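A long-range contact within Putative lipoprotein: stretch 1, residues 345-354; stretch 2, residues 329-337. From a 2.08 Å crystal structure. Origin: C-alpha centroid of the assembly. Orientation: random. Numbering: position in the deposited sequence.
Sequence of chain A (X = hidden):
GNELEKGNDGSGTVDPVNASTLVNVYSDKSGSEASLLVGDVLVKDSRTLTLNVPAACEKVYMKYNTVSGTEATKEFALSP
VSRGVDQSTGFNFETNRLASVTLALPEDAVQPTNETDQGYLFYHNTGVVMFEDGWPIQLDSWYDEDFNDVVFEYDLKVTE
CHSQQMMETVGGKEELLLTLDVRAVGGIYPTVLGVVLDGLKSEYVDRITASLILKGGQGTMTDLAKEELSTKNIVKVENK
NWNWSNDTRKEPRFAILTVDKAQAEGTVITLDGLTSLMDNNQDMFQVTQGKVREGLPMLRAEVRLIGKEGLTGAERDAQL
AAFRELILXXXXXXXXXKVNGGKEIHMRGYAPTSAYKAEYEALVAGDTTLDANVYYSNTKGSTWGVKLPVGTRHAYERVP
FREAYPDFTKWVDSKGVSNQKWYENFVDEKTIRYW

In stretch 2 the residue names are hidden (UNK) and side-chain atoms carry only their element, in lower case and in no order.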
ATOM      1  N   ILE A 345       3.081  -6.125  15.023  1.00 17.80           N
ATOM      2  CA  ILE A 345       2.096  -5.057  15.218  1.00 17.76           C
ATOM      3  C   ILE A 345       1.332  -4.833  13.911  1.00 20.59           C
ATOM      4  O   ILE A 345       1.937  -4.736  12.868  1.00 20.05           O
ATOM      5  CB  ILE A 345       2.793  -3.752  15.735  1.00 19.74           C
ATOM      6  CG1 ILE A 345       3.687  -4.057  16.963  1.00 19.90           C
ATOM      7  CG2 ILE A 345       1.776  -2.613  16.045  1.00 17.94           C
ATOM      8  CD1 ILE A 345       4.704  -2.957  17.364  1.00 22.82           C
ATOM      9  N   HIS A 346       0.003  -4.776  13.979  1.00 17.56           N
ATOM     10  CA  HIS A 346      -0.859  -4.475  12.836  1.00 16.62           C
ATOM     11  C   HIS A 346      -1.654  -3.203  13.172  1.00 20.41           C
ATOM     12  O   HIS A 346      -1.641  -2.759  14.324  1.00 19.07           O
ATOM     13  CB  HIS A 346      -1.803  -5.664  12.547  1.00 16.67           C
ATOM     14  CG  HIS A 346      -1.099  -6.908  12.088  1.00 19.13           C
ATOM     15  ND1 HIS A 346      -1.253  -7.376  10.812  1.00 20.09           N
ATOM     16  CD2 HIS A 346      -0.276  -7.745  12.764  1.00 20.43           C
ATOM     17  CE1 HIS A 346      -0.533  -8.485  10.741  1.00 19.57           C
ATOM     18  NE2 HIS A 346       0.084  -8.739  11.888  1.00 20.09           N
HETATM   19  N   MSE A 347      -2.384  -2.650  12.199  1.00 16.62           N
HETATM   20  CA  MSE A 347      -3.253  -1.493  12.468  1.00 14.79           C
HETATM   21  C   MSE A 347      -4.539  -1.968  13.167  1.00 19.51           C
HETATM   22  O   MSE A 347      -4.832  -3.159  13.162  1.00 15.09           O
HETATM   23  CB  MSE A 347      -3.597  -0.751  11.174  1.00 16.23           C
HETATM   24  CG  MSE A 347      -2.355  -0.271  10.430  1.00 20.65           C
HETATM   25 SE   MSE A 347      -2.741   0.764   8.855  0.75 25.14          SE
HETATM   26  CE  MSE A 347      -3.469  -0.638   7.756  1.00 23.03           C
ATOM     27  N   ARG A 348      -5.304  -1.032  13.770  1.00 19.20           N
ATOM     28  CA  ARG A 348      -6.548  -1.364  14.461  1.00 19.67           C
ATOM     29  C   ARG A 348      -7.492  -2.174  13.574  1.00 23.69           C
ATOM     30  O   ARG A 348      -7.731  -1.801  12.420  1.00 22.01           O
ATOM     31  CB  ARG A 348      -7.244  -0.070  14.915  1.00 18.51           C
ATOM     32  CG  ARG A 348      -8.471  -0.329  15.737  1.00 20.85           C
ATOM     33  CD  ARG A 348      -9.163   0.953  16.154  1.00 22.46           C
ATOM     34  NE  ARG A 348     -10.230   0.663  17.116  1.00 25.94           N
ATOM     35  CZ  ARG A 348     -11.505   0.465  16.797  1.00 36.27           C
ATOM     36  NH1 ARG A 348     -11.898   0.524  15.532  1.00 25.75           N
ATOM     37  NH2 ARG A 348     -12.395   0.207  17.741  1.00 24.39           N
ATOM     38  N   GLY A 349      -8.007  -3.268  14.137  1.00 20.79           N
ATOM     39  CA  GLY A 349      -8.970  -4.134  13.479  1.00 20.46           C
ATOM     40  C   GLY A 349      -8.363  -5.170  12.561  1.00 25.13           C
ATOM     41  O   GLY A 349      -9.104  -5.932  11.949  1.00 24.58           O
ATOM     42  N   TYR A 350      -7.021  -5.195  12.429  1.00 22.53           N
ATOM     43  CA  TYR A 350      -6.319  -6.142  11.548  1.00 21.58           C
ATOM     44  C   TYR A 350      -5.704  -7.263  12.359  1.00 24.13           C
ATOM     45  O   TYR A 350      -5.048  -7.019  13.385  1.00 24.09           O
ATOM     46  CB  TYR A 350      -5.250  -5.410  10.713  1.00 22.14           C
ATOM     47  CG  TYR A 350      -5.832  -4.517   9.635  1.00 23.64           C
ATOM     48  CD1 TYR A 350      -6.219  -3.206   9.915  1.00 24.91           C
ATOM     49  CD2 TYR A 350      -5.949  -4.964   8.319  1.00 24.38           C
ATOM     50  CE1 TYR A 350      -6.689  -2.356   8.907  1.00 22.61           C
ATOM     51  CE2 TYR A 350      -6.435  -4.134   7.312  1.00 25.37           C
ATOM     52  CZ  TYR A 350      -6.790  -2.825   7.607  1.00 27.66           C
ATOM     53  OH  TYR A 350      -7.271  -2.025   6.601  1.00 24.20           O
ATOM     54  N   ALA A 351      -5.912  -8.495  11.884  1.00 19.25           N
ATOM     55  CA  ALA A 351      -5.493  -9.730  12.547  1.00 18.91           C
ATOM     56  C   ALA A 351      -3.988  -9.969  12.527  1.00 22.06           C
ATOM     57  O   ALA A 351      -3.305  -9.658  11.538  1.00 22.24           O
ATOM     58  CB  ALA A 351      -6.178 -10.929  11.884  1.00 18.90           C
ATOM     59  N   PRO A 352      -3.456 -10.610  13.579  1.00 19.22           N
ATOM     60  CA  PRO A 352      -2.050 -11.055  13.506  1.00 19.19           C
ATOM     61  C   PRO A 352      -1.923 -12.131  12.430  1.00 21.35           C
ATOM     62  O   PRO A 352      -2.942 -12.712  12.050  1.00 19.87           O
ATOM     63  CB  PRO A 352      -1.818 -11.688  14.889  1.00 20.48           C
ATOM     64  CG  PRO A 352      -3.162 -12.166  15.300  1.00 24.59           C
ATOM     65  CD  PRO A 352      -4.109 -11.109  14.810  1.00 20.51           C
ATOM     66  N   THR A 353      -0.705 -12.440  11.972  1.00 16.92           N
ATOM     67  CA  THR A 353      -0.554 -13.566  11.053  1.00 16.76           C
ATOM     68  C   THR A 353      -0.908 -14.837  11.836  1.00 22.39           C
ATOM     69  O   THR A 353      -0.821 -14.806  13.068  1.00 22.71           O
ATOM     70  CB  THR A 353       0.886 -13.629  10.498  1.00 21.80           C
ATOM     71  OG1 THR A 353       1.768 -13.915  11.575  1.00 19.63           O
ATOM     72  CG2 THR A 353       1.315 -12.349   9.786  1.00 16.56           C
ATOM     73  N   SER A 354      -1.244 -15.954  11.155  1.00 20.52           N
ATOM     74  CA  SER A 354      -1.505 -17.264  11.801  1.00 21.68           C
ATOM     75  C   SER A 354      -0.337 -17.701  12.697  1.00 26.66           C
ATOM     76  O   SER A 354      -0.564 -18.301  13.734  1.00 28.41           O
ATOM     77  CB  SER A 354      -1.725 -18.357  10.755  1.00 25.71           C
ATOM     78  OG  SER A 354      -2.798 -18.020   9.899  1.00 45.16           O
ATOM     79  N   UNK A 329     -11.008  -3.831  -1.597  1.00 32.98           N
ATOM     80  CA  UNK A 329     -11.212  -3.858  -0.147  1.00 31.99           C
ATOM     81  C   UNK A 329      -9.919  -3.479   0.626  1.00 36.82           C
ATOM     82  O   UNK A 329      -8.970  -4.272   0.719  1.00 36.68           O
ATOM     83  o   UNK A 329     -12.661  -6.410   2.131  1.00 37.13           O
ATOM     84  c   UNK A 329     -11.739  -5.230   0.289  1.00 33.24           C
ATOM     85  o   UNK A 329     -12.019  -4.336   2.485  1.00 33.15           O
ATOM     86  c   UNK A 329     -12.198  -5.325   1.733  1.00 34.36           C
ATOM     87  N   UNK A 330      -9.924  -2.281   1.237  1.00 31.83           N
ATOM     88  CA  UNK A 330      -8.790  -1.776   2.022  1.00 30.57           C
ATOM     89  C   UNK A 330      -8.416  -2.753   3.157  1.00 31.56           C
ATOM     90  O   UNK A 330      -7.241  -2.849   3.494  1.00 28.47           O
ATOM     91  c   UNK A 330      -9.076  -0.354   2.567  1.00 36.17           C
ATOM     92  c   UNK A 330     -10.221  -0.292   3.582  1.00 31.71           C
ATOM     93  o   UNK A 330      -7.881   0.159   3.140  1.00 37.39           O
ATOM     94  N   UNK A 331      -9.417  -3.496   3.708  1.00 27.96           N
ATOM     95  CA  UNK A 331      -9.241  -4.440   4.815  1.00 26.56           C
ATOM     96  C   UNK A 331      -8.478  -5.701   4.421  1.00 28.11           C
ATOM     97  O   UNK A 331      -8.078  -6.434   5.317  1.00 29.28           O
ATOM     98  o   UNK A 331     -12.441  -3.328   5.441  1.00 39.44           O
ATOM     99  c   UNK A 331     -10.577  -4.819   5.432  1.00 26.93           C
ATOM    100  n   UNK A 331     -10.811  -2.901   6.899  1.00 26.72           N
ATOM    101  c   UNK A 331     -11.359  -3.627   5.936  1.00 41.07           C
ATOM    102  N   UNK A 332      -8.236  -5.936   3.122  1.00 22.87           N
ATOM    103  CA  UNK A 332      -7.469  -7.096   2.641  1.00 23.58           C
ATOM    104  C   UNK A 332      -5.937  -6.794   2.617  1.00 26.68           C
ATOM    105  O   UNK A 332      -5.121  -7.712   2.500  1.00 25.73           O
ATOM    106  c   UNK A 332     -11.328 -11.153   2.038  1.00 62.09           C
ATOM    107  c   UNK A 332      -7.969  -7.551   1.252  1.00 23.74           C
ATOM    108  c   UNK A 332      -9.536  -9.478   1.701  1.00 43.35           C
ATOM    109  c   UNK A 332      -9.412  -8.059   1.242  1.00 27.01           C
ATOM    110  n   UNK A 332     -12.599 -11.505   1.913  1.00 42.21           N
ATOM    111  n   UNK A 332     -10.475 -11.991   2.621  1.00 49.52           N
ATOM    112  n   UNK A 332     -10.911  -9.970   1.592  1.00 54.54           N
ATOM    113  N   UNK A 333      -5.563  -5.508   2.746  1.00 22.98           N
ATOM    114  CA  UNK A 333      -4.167  -5.111   2.767  1.00 22.26           C
ATOM    115  C   UNK A 333      -3.743  -5.047   4.215  1.00 23.72           C
ATOM    116  O   UNK A 333      -3.816  -3.999   4.842  1.00 24.15           O
ATOM    117  o   UNK A 333      -4.204  -1.345   0.780  1.00 33.92           O
ATOM    118  n   UNK A 333      -4.890  -2.181  -1.174  1.00 32.98           N
ATOM    119  c   UNK A 333      -3.955  -3.784   2.032  1.00 23.72           C
ATOM    120  c   UNK A 333      -4.565  -2.312   0.098  1.00 41.78           C
ATOM    121  c   UNK A 333      -4.658  -3.698   0.677  1.00 27.89           C
ATOM    122  N   UNK A 334      -3.402  -6.203   4.771  1.00 19.39           N
ATOM    123  CA  UNK A 334      -3.082  -6.292   6.179  1.00 19.33           C
ATOM    124  C   UNK A 334      -1.585  -6.019   6.415  1.00 21.00           C
ATOM    125  O   UNK A 334      -0.788  -6.937   6.573  1.00 18.25           O
ATOM    126  c   UNK A 334      -3.320  -7.751   8.249  1.00 24.37           C
ATOM    127  n   UNK A 334      -3.586  -8.890   8.829  1.00 20.56           N
ATOM    128  c   UNK A 334      -3.534  -7.651   6.761  1.00 18.85           C
ATOM    129  o   UNK A 334      -2.906  -6.799   8.893  1.00 15.96           O
ATOM    130  N   UNK A 335      -1.242  -4.730   6.467  1.00 17.87           N
ATOM    131  CA  UNK A 335       0.110  -4.250   6.721  1.00 16.47           C
ATOM    132  C   UNK A 335       0.521  -4.481   8.178  1.00 20.48           C
ATOM    133  O   UNK A 335      -0.321  -4.469   9.078  1.00 20.18           O
ATOM    134  c   UNK A 335       1.048  -2.854   4.014  1.00 16.84           C
ATOM    135  c   UNK A 335      -1.089  -1.879   4.418  1.00 18.12           C
ATOM    136  c   UNK A 335       0.055  -2.487   4.912  1.00 16.28           C
ATOM    137  c   UNK A 335       0.214  -2.745   6.385  1.00 16.48           C
ATOM    138  c   UNK A 335       0.888  -2.636   2.641  1.00 17.05           C
ATOM    139  c   UNK A 335      -1.223  -1.615   3.047  1.00 19.62           C
ATOM    140  c   UNK A 335      -0.248  -2.017   2.169  1.00 16.24           C
ATOM    141  N   UNK A 336       1.820  -4.681   8.403  1.00 16.01           N
ATOM    142  CA  UNK A 336       2.339  -4.919   9.752  1.00 14.44           C
ATOM    143  C   UNK A 336       3.819  -4.627   9.818  1.00 17.38           C
ATOM    144  O   UNK A 336       4.494  -4.530   8.787  1.00 14.95           O
ATOM    145  c   UNK A 336       2.767  -7.510   9.450  1.00 15.95           C
ATOM    146  c   UNK A 336       4.624  -9.042   9.155  1.00 20.32           C
ATOM    147  c   UNK A 336       4.012  -9.592   8.047  1.00 19.54           C
ATOM    148  c   UNK A 336       4.008  -7.997   9.849  1.00 17.22           C
ATOM    149  c   UNK A 336       2.769  -9.136   7.650  1.00 19.76           C
ATOM    150  c   UNK A 336       2.082  -6.395  10.222  1.00 14.98           C
ATOM    151  c   UNK A 336       2.152  -8.096   8.347  1.00 18.69           C
ATOM    152  N   UNK A 337       4.322  -4.544  11.057  1.00 14.56           N
ATOM    153  CA  UNK A 337       5.727  -4.431  11.362  1.00 14.58           C
ATOM    154  C   UNK A 337       6.098  -5.455  12.447  1.00 21.41           C
ATOM    155  O   UNK A 337       5.226  -5.946  13.182  1.00 20.79           O
ATOM    156  c   UNK A 337       6.061  -2.055  10.546  1.00 15.97           C
ATOM    157  c   UNK A 337       5.487  -2.481  13.061  1.00 18.86           C
ATOM    158  c   UNK A 337       6.189  -3.007  11.752  1.00 17.65           C
ATOM    159  c   UNK A 337       6.252  -1.544  13.829  1.00 19.65           C
TER
HETATM  160  O   HOH W   1      -4.727  -1.648   5.158  1.00 30.34           O
HETATM  161  O   HOH W   2      -2.723  -3.649   9.527  1.00 17.20           O

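Position 329 carries two side-chain carbons, the second bearing two oxygens: a carboxylate carbon bonded directly to CB. It touches nothing on stretch 1. It is the first residue after a helix to leave helical geometry, and one carboxylate oxygen accepts a hydrogen bond from the backbone N of position 331 at 3.0 Å, a role that suits Asp329.

Position 330 has one carbon carrying an oxygen and a carbon, a beta-branched alcohol. Its backbone O lies 3.2 Å from Tyr350 OH, near the plane of the tyrosine ring. This is Thr330, whose hydroxyl suits the place because it is hydrogen-bonded elsewhere in the structure.

At position 331 there are two carbons, the second with one oxygen and one nitrogen, an amide. Its backbone O approaches Tyr350 CE2 to 3.5 Å. The site is exposed to solvent and suits a polar side chain, that of Asn331.

At position 332 three carbons lead to a nitrogen and then to a carbon holding two more nitrogens, a guanidinium. The CA-to-CB bond points away from stretch 1 and the chain makes no contact there, so the long charged group of Arg332 is free to bond elsewhere.

Position 333 shows three carbons, the third with an oxygen and a nitrogen. Toward stretch 1 it offers its backbone O, which accepts from water 1 at 2.5 Å; the same water lies 2.9 Å from Tyr350 OH and is hydrogen-bonded to it. The residue is Gln333, and its buried amide has the partners it needs elsewhere for both polar atoms.

Position 334 again has two carbons, the second with one oxygen and one nitrogen. The oxygen lies 2.6 Å from His346 ND1 and the nitrogen 2.8 Å from Ala351 O. An amide fits both demands, accepting from the imidazole through one atom and donating to the carbonyl through the other, and the residue is Asn334.

Position 335 has one carbon and a six-carbon ring, whose edge meets the selenomethionine Met347. Water 2 donates to the backbone O of position 335 at 2.6 Å and accepts from Met347 N at 2.9 Å, bridging the two backbones. This is Phe335, its CD2 4.3 Å from Met347 CE, an apolar contact in a buried setting.

One carbon and a six-carbon ring recur at position 336. Its CB sits over a face of the His346 ring, 3.4 Å from the ring centroid, in a CH-pi contact. Phe336 gives Thr353 CG2 a flat apolar face to lie over, 4.1 Å from Phe336 CE1.

Position 337 has four carbons, forked at the first with one arm two carbons long; they meet Ile345. This is Ile337, its CG1 4.0 Å from Ile345 CB, two branched aliphatic chains on the same face of the sheet.

The contact therefore has two parts. An antiparallel pair joins the strands, Ile345 N to Ile337 O at 2.8 Å and Ile337 N to Ile345 O at 3.0 Å. Beyond it, stretch 1 turns from Met347 to Tyr350, and the Asn334 amide links His346 to Ala351 across that turn, while Tyr350 packs against the 3-10 segment and the start of the strand.

Stretch 2 (329-337) DTNRQNFFI
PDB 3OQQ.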